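Local coordinates for 6-aminohexanoate-cyclic-dimer hydrolase (Arthrobacter sp., PDB 3A2Q), which hydrolyses the cyclic dimer of 6-aminohexanoate, a by-product of nylon-6 manufacture, opening the ring to give the linear dimer, at residues E276-A284 with I440-V451; G283-H293 with V466-L474. The protein carries 1 engineered substitution. One frame throughout, in Å; residues are numbered along the deposited sequence.

Contact 1: residues E276-A284 with I440-V451; sequences ECAAAARGA and IGMSSDGMPIGV
A280 and A284 of helix 275-290 lie on I449 and V451 of strand 448-455 in a helix-on-sheet contact, while E276, in the first turn, grips the loop joining that strand to strand 435-442. The axis of 276-284 passes 7.9 Å from that of strand 448-451 at 49°, a short separation consistent with the small alanines facing the sheet. The methyl A280 CB sits between two strand residues, 3.7 Å from I449 CG2 and 3.9 Å from V451 CG2. V451 splits its branches: CG2 lies against the A280 carbonyl, and V451 CG1 meets A284 CB at 3.7 Å. I449 turns CG1 beside its own backbone N (chi1 -68°) and stays extended, which brings I449 CD1 alongside E276 CB at 3.8 Å and puts CG2 against C277 and A280. At G441, in a hydrogen-bonded pair with I449, any CB would run into A280 CB. Beside I449 and V451 a water donates to both C277 O and G450 O.

The polar end is a two-pronged grip by the E276 carboxylate on S444. S444 N donates to E276 OE1 at 3.0 Å, approaching on the syn side but tilted out of the carboxylate plane; S444 OG gives its proton to the syn lone pair of E276 OE2 at 2.8 Å. Q392 also binds OE1, so three donors fix the group's rotation. With an alanine here, S444 N and OG would lose their acceptor and the loop would probably be freer to shift against the helix. The loop has its own brace: S443 OG accepts from M447 N at 2.8 Å. The whole is a beta hairpin with a type I turn and G1 bulge at G446, covered by a helix, part of the mixed sheet with flanking helices that makes up the amidase fold.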
# COMPACT_ATOMS: atom_id res chain seq x y z
N GLU A 276 -2.90 -9.83 20.31
CA GLU A 276 -3.96 -10.09 19.35
C GLU A 276 -3.41 -10.15 17.93
O GLU A 276 -3.89 -10.93 17.12
CB GLU A 276 -5.07 -9.03 19.46
CG GLU A 276 -5.65 -8.94 20.87
CD GLU A 276 -6.99 -8.23 20.94
OE1 GLU A 276 -7.25 -7.35 20.09
OE2 GLU A 276 -7.78 -8.55 21.86
N CYS A 277 -2.41 -9.33 17.64
CA CYS A 277 -1.79 -9.36 16.32
C CYS A 277 -1.08 -10.70 16.16
O CYS A 277 -1.17 -11.35 15.12
CB CYS A 277 -0.78 -8.22 16.17
SG CYS A 277 -1.54 -6.61 16.01
N ALA A 278 -0.37 -11.12 17.21
CA ALA A 278 0.35 -12.38 17.18
C ALA A 278 -0.59 -13.57 17.02
O ALA A 278 -0.31 -14.50 16.27
CB ALA A 278 1.18 -12.54 18.45
N ALA A 279 -1.73 -13.52 17.72
CA ALA A 279 -2.69 -14.61 17.66
C ALA A 279 -3.32 -14.78 16.28
O ALA A 279 -3.66 -15.89 15.88
CB ALA A 279 -3.78 -14.40 18.71
N ALA A 280 -3.48 -13.68 15.55
CA ALA A 280 -4.06 -13.72 14.21
C ALA A 280 -3.11 -14.46 13.29
O ALA A 280 -3.52 -15.31 12.50
CB ALA A 280 -4.30 -12.30 13.69
N ALA A 281 -1.82 -14.14 13.40
CA ALA A 281 -0.81 -14.80 12.58
C ALA A 281 -0.73 -16.27 12.96
O ALA A 281 -0.63 -17.15 12.10
CB ALA A 281 0.54 -14.12 12.78
N ARG A 282 -0.78 -16.55 14.26
CA ARG A 282 -0.72 -17.93 14.74
C ARG A 282 -1.89 -18.72 14.16
O ARG A 282 -1.73 -19.84 13.68
CB ARG A 282 -0.74 -17.95 16.27
CG ARG A 282 -0.70 -19.33 16.91
CD ARG A 282 0.52 -20.13 16.47
NE ARG A 282 1.77 -19.52 16.89
CZ ARG A 282 2.97 -20.03 16.63
NH1 ARG A 282 3.08 -21.16 15.95
NH2 ARG A 282 4.07 -19.40 17.05
N GLY A 283 -3.07 -18.12 14.20
CA GLY A 283 -4.27 -18.76 13.67
C GLY A 283 -4.15 -19.09 12.19
O GLY A 283 -4.61 -20.14 11.75
N ALA A 284 -3.53 -18.19 11.43
CA ALA A 284 -3.35 -18.41 10.00
C ALA A 284 -2.35 -19.54 9.78
O ALA A 284 -2.50 -20.34 8.86
CB ALA A 284 -2.85 -17.12 9.33
N ILE A 440 -7.47 -11.32 7.78
CA ILE A 440 -7.87 -12.52 8.50
C ILE A 440 -8.29 -12.34 9.95
O ILE A 440 -9.09 -13.11 10.48
CB ILE A 440 -6.74 -13.58 8.43
CG1 ILE A 440 -6.54 -14.03 6.99
CG2 ILE A 440 -7.04 -14.75 9.34
CD1 ILE A 440 -5.33 -14.94 6.80
N GLY A 441 -7.75 -11.31 10.61
CA GLY A 441 -8.09 -11.12 12.01
C GLY A 441 -8.89 -9.88 12.37
O GLY A 441 -9.08 -8.98 11.56
N MET A 442 -9.36 -9.87 13.62
CA MET A 442 -10.12 -8.76 14.19
C MET A 442 -9.72 -8.64 15.65
O MET A 442 -9.53 -9.65 16.33
CB MET A 442 -11.63 -9.03 14.10
CG MET A 442 -12.21 -8.97 12.70
SD MET A 442 -12.18 -7.31 12.00
CE MET A 442 -13.54 -6.54 12.90
N SER A 443 -9.57 -7.41 16.13
CA SER A 443 -9.20 -7.16 17.52
C SER A 443 -10.43 -7.40 18.39
O SER A 443 -11.55 -7.47 17.88
CB SER A 443 -8.76 -5.71 17.69
OG SER A 443 -9.89 -4.86 17.57
N SER A 444 -10.22 -7.50 19.70
CA SER A 444 -11.33 -7.73 20.60
C SER A 444 -12.29 -6.53 20.62
O SER A 444 -13.43 -6.65 21.06
CB SER A 444 -10.83 -8.04 22.01
OG SER A 444 -10.02 -7.00 22.53
N ASP A 445 -11.83 -5.38 20.14
CA ASP A 445 -12.72 -4.23 20.11
C ASP A 445 -13.18 -3.87 18.70
O ASP A 445 -13.47 -2.72 18.39
CB ASP A 445 -12.11 -3.02 20.85
CG ASP A 445 -10.89 -2.44 20.16
OD1 ASP A 445 -10.31 -3.10 19.27
OD2 ASP A 445 -10.50 -1.31 20.53
N GLY A 446 -13.23 -4.90 17.84
CA GLY A 446 -13.72 -4.76 16.48
C GLY A 446 -12.90 -4.12 15.37
O GLY A 446 -13.47 -3.75 14.34
N MET A 447 -11.59 -3.99 15.57
CA MET A 447 -10.73 -3.39 14.56
C MET A 447 -10.00 -4.48 13.76
O MET A 447 -9.49 -5.44 14.33
CB MET A 447 -9.71 -2.46 15.22
CG MET A 447 -10.31 -1.27 15.97
SD MET A 447 -11.41 -0.30 14.93
CE MET A 447 -10.23 0.50 13.85
N PRO A 448 -9.93 -4.33 12.43
CA PRO A 448 -9.25 -5.33 11.59
C PRO A 448 -7.77 -5.52 11.93
O PRO A 448 -7.07 -4.56 12.28
CB PRO A 448 -9.45 -4.79 10.18
CG PRO A 448 -10.74 -4.01 10.28
CD PRO A 448 -10.58 -3.30 11.60
N ILE A 449 -7.31 -6.76 11.83
CA ILE A 449 -5.92 -7.13 12.08
C ILE A 449 -5.47 -7.94 10.86
O ILE A 449 -6.03 -8.99 10.57
CB ILE A 449 -5.76 -8.01 13.35
CG1 ILE A 449 -6.08 -7.19 14.60
CG2 ILE A 449 -4.35 -8.59 13.44
CD1 ILE A 449 -5.93 -7.97 15.91
N GLY A 450 -4.46 -7.45 10.15
CA GLY A 450 -3.99 -8.18 8.99
C GLY A 450 -2.92 -9.22 9.28
O GLY A 450 -2.17 -9.11 10.27
N VAL A 451 -2.86 -10.25 8.44
CA VAL A 451 -1.85 -11.28 8.56
C VAL A 451 -1.01 -11.15 7.29
O VAL A 451 -1.55 -11.08 6.18
CB VAL A 451 -2.48 -12.69 8.65
CG1 VAL A 451 -1.39 -13.75 8.64
CG2 VAL A 451 -3.29 -12.80 9.94
O HOH W 1 -1.33 -11.18 12.31

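Contact 2: residues G283-H293 with V466-L474; sequences GAAAALAALGH and VAAQLEGAL
L288 and L470 mesh where two helices on the amidase sheet, 275-290 and 460-473, cross almost perpendicularly, the axes of 283-290 and 466-473 being 10.2 Å apart at 100°. The first ends in a Schellman motif, with G292 at positive phi, and the chain then turns H293 back beside the crossing.

L470 fills the middle. Its CG stands beside its own backbone N and the extended chain carries L470 CD2 into the angle between A284, A287 and L288, 3.7 Å from L288 CD2. L288 meets it at about a right angle. The same methyl, L288 CD2, also touches V466 CG1 at 3.6 Å, so one branch of L288 rests on two residues a helical turn apart. Beyond L470, A287 CB faces the last turn of the second helix, near A473 CB and 4.0 Å from L474 CD1, and that leucine methyl also lies by A284 CA. The inner side of the crossing continues into the sheet: L288 touches V260 and V295, and L470 touches L438.

Near the Schellman turn the contact becomes mixed. L291 lays CD1 against the aliphatic part of Q469, with L291 CD1 3.7 Å from Q469 CB. Q469 is extended beyond CG, a conformation that takes its amide past L291 to the edge of the H293 imidazole, the two side chains coming from opposite directions. L258 N donates to H293 ND1 on the other side of the ring, consistent with a neutral imidazole carrying its proton on NE2 and bonded at both ring nitrogens. Ring and amide planes stand 50° apart, yet H293 NE2 still meets a lone pair of Q469 OE1 in the carbonyl plane, at 2.8 Å and nearly straight, 172° at the hydrogen.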
# COMPACT_ATOMS: atom_id res chain seq x y z
N GLY A 283 -3.07 -18.12 14.20
CA GLY A 283 -4.27 -18.76 13.67
C GLY A 283 -4.15 -19.09 12.19
O GLY A 283 -4.61 -20.14 11.75
N ALA A 284 -3.53 -18.19 11.43
CA ALA A 284 -3.35 -18.41 10.00
C ALA A 284 -2.35 -19.54 9.78
O ALA A 284 -2.50 -20.34 8.86
CB ALA A 284 -2.85 -17.12 9.33
N ALA A 285 -1.33 -19.59 10.63
CA ALA A 285 -0.30 -20.62 10.55
C ALA A 285 -0.93 -21.98 10.82
O ALA A 285 -0.60 -22.97 10.17
CB ALA A 285 0.80 -20.34 11.56
N ALA A 286 -1.85 -22.04 11.78
CA ALA A 286 -2.53 -23.28 12.12
C ALA A 286 -3.36 -23.75 10.93
O ALA A 286 -3.43 -24.95 10.64
CB ALA A 286 -3.41 -23.09 13.34
N ALA A 287 -4.00 -22.81 10.25
CA ALA A 287 -4.82 -23.14 9.09
C ALA A 287 -3.95 -23.69 7.96
O ALA A 287 -4.37 -24.57 7.21
CB ALA A 287 -5.59 -21.90 8.62
N LEU A 288 -2.73 -23.16 7.83
CA LEU A 288 -1.84 -23.65 6.79
C LEU A 288 -1.37 -25.06 7.15
O LEU A 288 -1.22 -25.91 6.27
CB LEU A 288 -0.63 -22.71 6.62
CG LEU A 288 -0.91 -21.32 6.04
CD1 LEU A 288 0.39 -20.53 5.97
CD2 LEU A 288 -1.53 -21.44 4.65
N ALA A 289 -1.15 -25.31 8.44
CA ALA A 289 -0.73 -26.63 8.88
C ALA A 289 -1.84 -27.63 8.54
O ALA A 289 -1.58 -28.73 8.05
CB ALA A 289 -0.47 -26.63 10.38
N ALA A 290 -3.08 -27.23 8.81
CA ALA A 290 -4.24 -28.07 8.52
C ALA A 290 -4.34 -28.36 7.02
O ALA A 290 -4.88 -29.38 6.61
CB ALA A 290 -5.51 -27.40 9.01
N LEU A 291 -3.83 -27.44 6.21
CA LEU A 291 -3.86 -27.59 4.76
C LEU A 291 -2.74 -28.49 4.25
O LEU A 291 -2.66 -28.78 3.06
CB LEU A 291 -3.76 -26.21 4.09
CG LEU A 291 -4.99 -25.32 4.28
CD1 LEU A 291 -4.70 -23.92 3.76
CD2 LEU A 291 -6.17 -25.93 3.54
N GLY A 292 -1.88 -28.93 5.16
CA GLY A 292 -0.80 -29.83 4.78
C GLY A 292 0.60 -29.25 4.67
O GLY A 292 1.55 -29.99 4.43
N HIS A 293 0.74 -27.94 4.84
CA HIS A 293 2.06 -27.33 4.74
C HIS A 293 2.93 -27.71 5.92
O HIS A 293 2.44 -28.16 6.96
CB HIS A 293 1.94 -25.81 4.65
CG HIS A 293 1.23 -25.33 3.42
ND1 HIS A 293 1.81 -25.36 2.17
CD2 HIS A 293 -0.02 -24.83 3.25
CE1 HIS A 293 0.95 -24.90 1.28
NE2 HIS A 293 -0.17 -24.57 1.91
N VAL A 466 -1.13 -19.43 -2.01
CA VAL A 466 -1.36 -19.68 -0.59
C VAL A 466 -2.37 -18.68 -0.03
O VAL A 466 -3.13 -19.00 0.88
CB VAL A 466 -0.05 -19.60 0.21
CG1 VAL A 466 -0.33 -19.77 1.70
CG2 VAL A 466 0.89 -20.70 -0.25
N ALA A 467 -2.37 -17.47 -0.57
CA ALA A 467 -3.31 -16.47 -0.09
C ALA A 467 -4.72 -16.97 -0.42
O ALA A 467 -5.65 -16.81 0.37
CB ALA A 467 -3.06 -15.13 -0.78
N ALA A 468 -4.86 -17.59 -1.58
CA ALA A 468 -6.16 -18.12 -2.00
C ALA A 468 -6.61 -19.23 -1.04
O ALA A 468 -7.79 -19.33 -0.72
CB ALA A 468 -6.08 -18.66 -3.43
N GLN A 469 -5.67 -20.05 -0.59
CA GLN A 469 -6.00 -21.14 0.33
C GLN A 469 -6.48 -20.58 1.67
O GLN A 469 -7.42 -21.09 2.27
CB GLN A 469 -4.78 -22.04 0.57
CG GLN A 469 -4.15 -22.59 -0.70
CD GLN A 469 -3.04 -23.58 -0.41
OE1 GLN A 469 -2.30 -23.44 0.55
NE2 GLN A 469 -2.92 -24.60 -1.26
N LEU A 470 -5.83 -19.52 2.14
CA LEU A 470 -6.21 -18.91 3.41
C LEU A 470 -7.55 -18.20 3.30
O LEU A 470 -8.32 -18.15 4.26
CB LEU A 470 -5.14 -17.92 3.87
CG LEU A 470 -3.91 -18.57 4.51
CD1 LEU A 470 -2.85 -17.50 4.80
CD2 LEU A 470 -4.32 -19.28 5.80
N GLU A 471 -7.82 -17.65 2.12
CA GLU A 471 -9.08 -16.97 1.86
C GLU A 471 -10.22 -17.98 1.96
O GLU A 471 -11.33 -17.65 2.37
CB GLU A 471 -9.03 -16.37 0.45
CG GLU A 471 -10.27 -15.61 0.02
CD GLU A 471 -10.10 -15.03 -1.37
OE1 GLU A 471 -9.75 -15.81 -2.29
OE2 GLU A 471 -10.31 -13.82 -1.55
N GLY A 472 -9.92 -19.23 1.60
CA GLY A 472 -10.93 -20.27 1.66
C GLY A 472 -11.06 -20.90 3.03
O GLY A 472 -12.14 -21.36 3.41
N ALA A 473 -9.96 -20.93 3.78
CA ALA A 473 -9.95 -21.52 5.11
C ALA A 473 -10.48 -20.54 6.17
O ALA A 473 -11.13 -20.94 7.14
CB ALA A 473 -8.54 -21.95 5.48
N LEU A 474 -10.19 -19.26 5.97
CA LEU A 474 -10.61 -18.24 6.91
C LEU A 474 -11.27 -17.07 6.19
O LEU A 474 -10.83 -15.93 6.32
CB LEU A 474 -9.38 -17.76 7.70
CG LEU A 474 -8.60 -18.89 8.39
CD1 LEU A 474 -7.32 -18.35 9.02
CD2 LEU A 474 -9.49 -19.56 9.45

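Contacts 1 and 2 are successive parts of one helix, 275-290: its N-terminal half covers the hairpin 440-451, and its C-terminal half meets helix 460-473, which follows strand 448-455 in the chain. Their centres are about 14 Å apart. A284 belongs to both, and I440 joins them on the sheet side, with I440 CG2 3.6 Å from L474 CD1 and I440 CD1 4.1 Å from L470 CD1, so the apolar packing of the hairpin under the first helix runs on into the helix crossing. Both lie away from the 6-aminohexanoic acid pocket around S150 and A174, the latter an engineered residue at the position of the probable acyl-ester nucleophile.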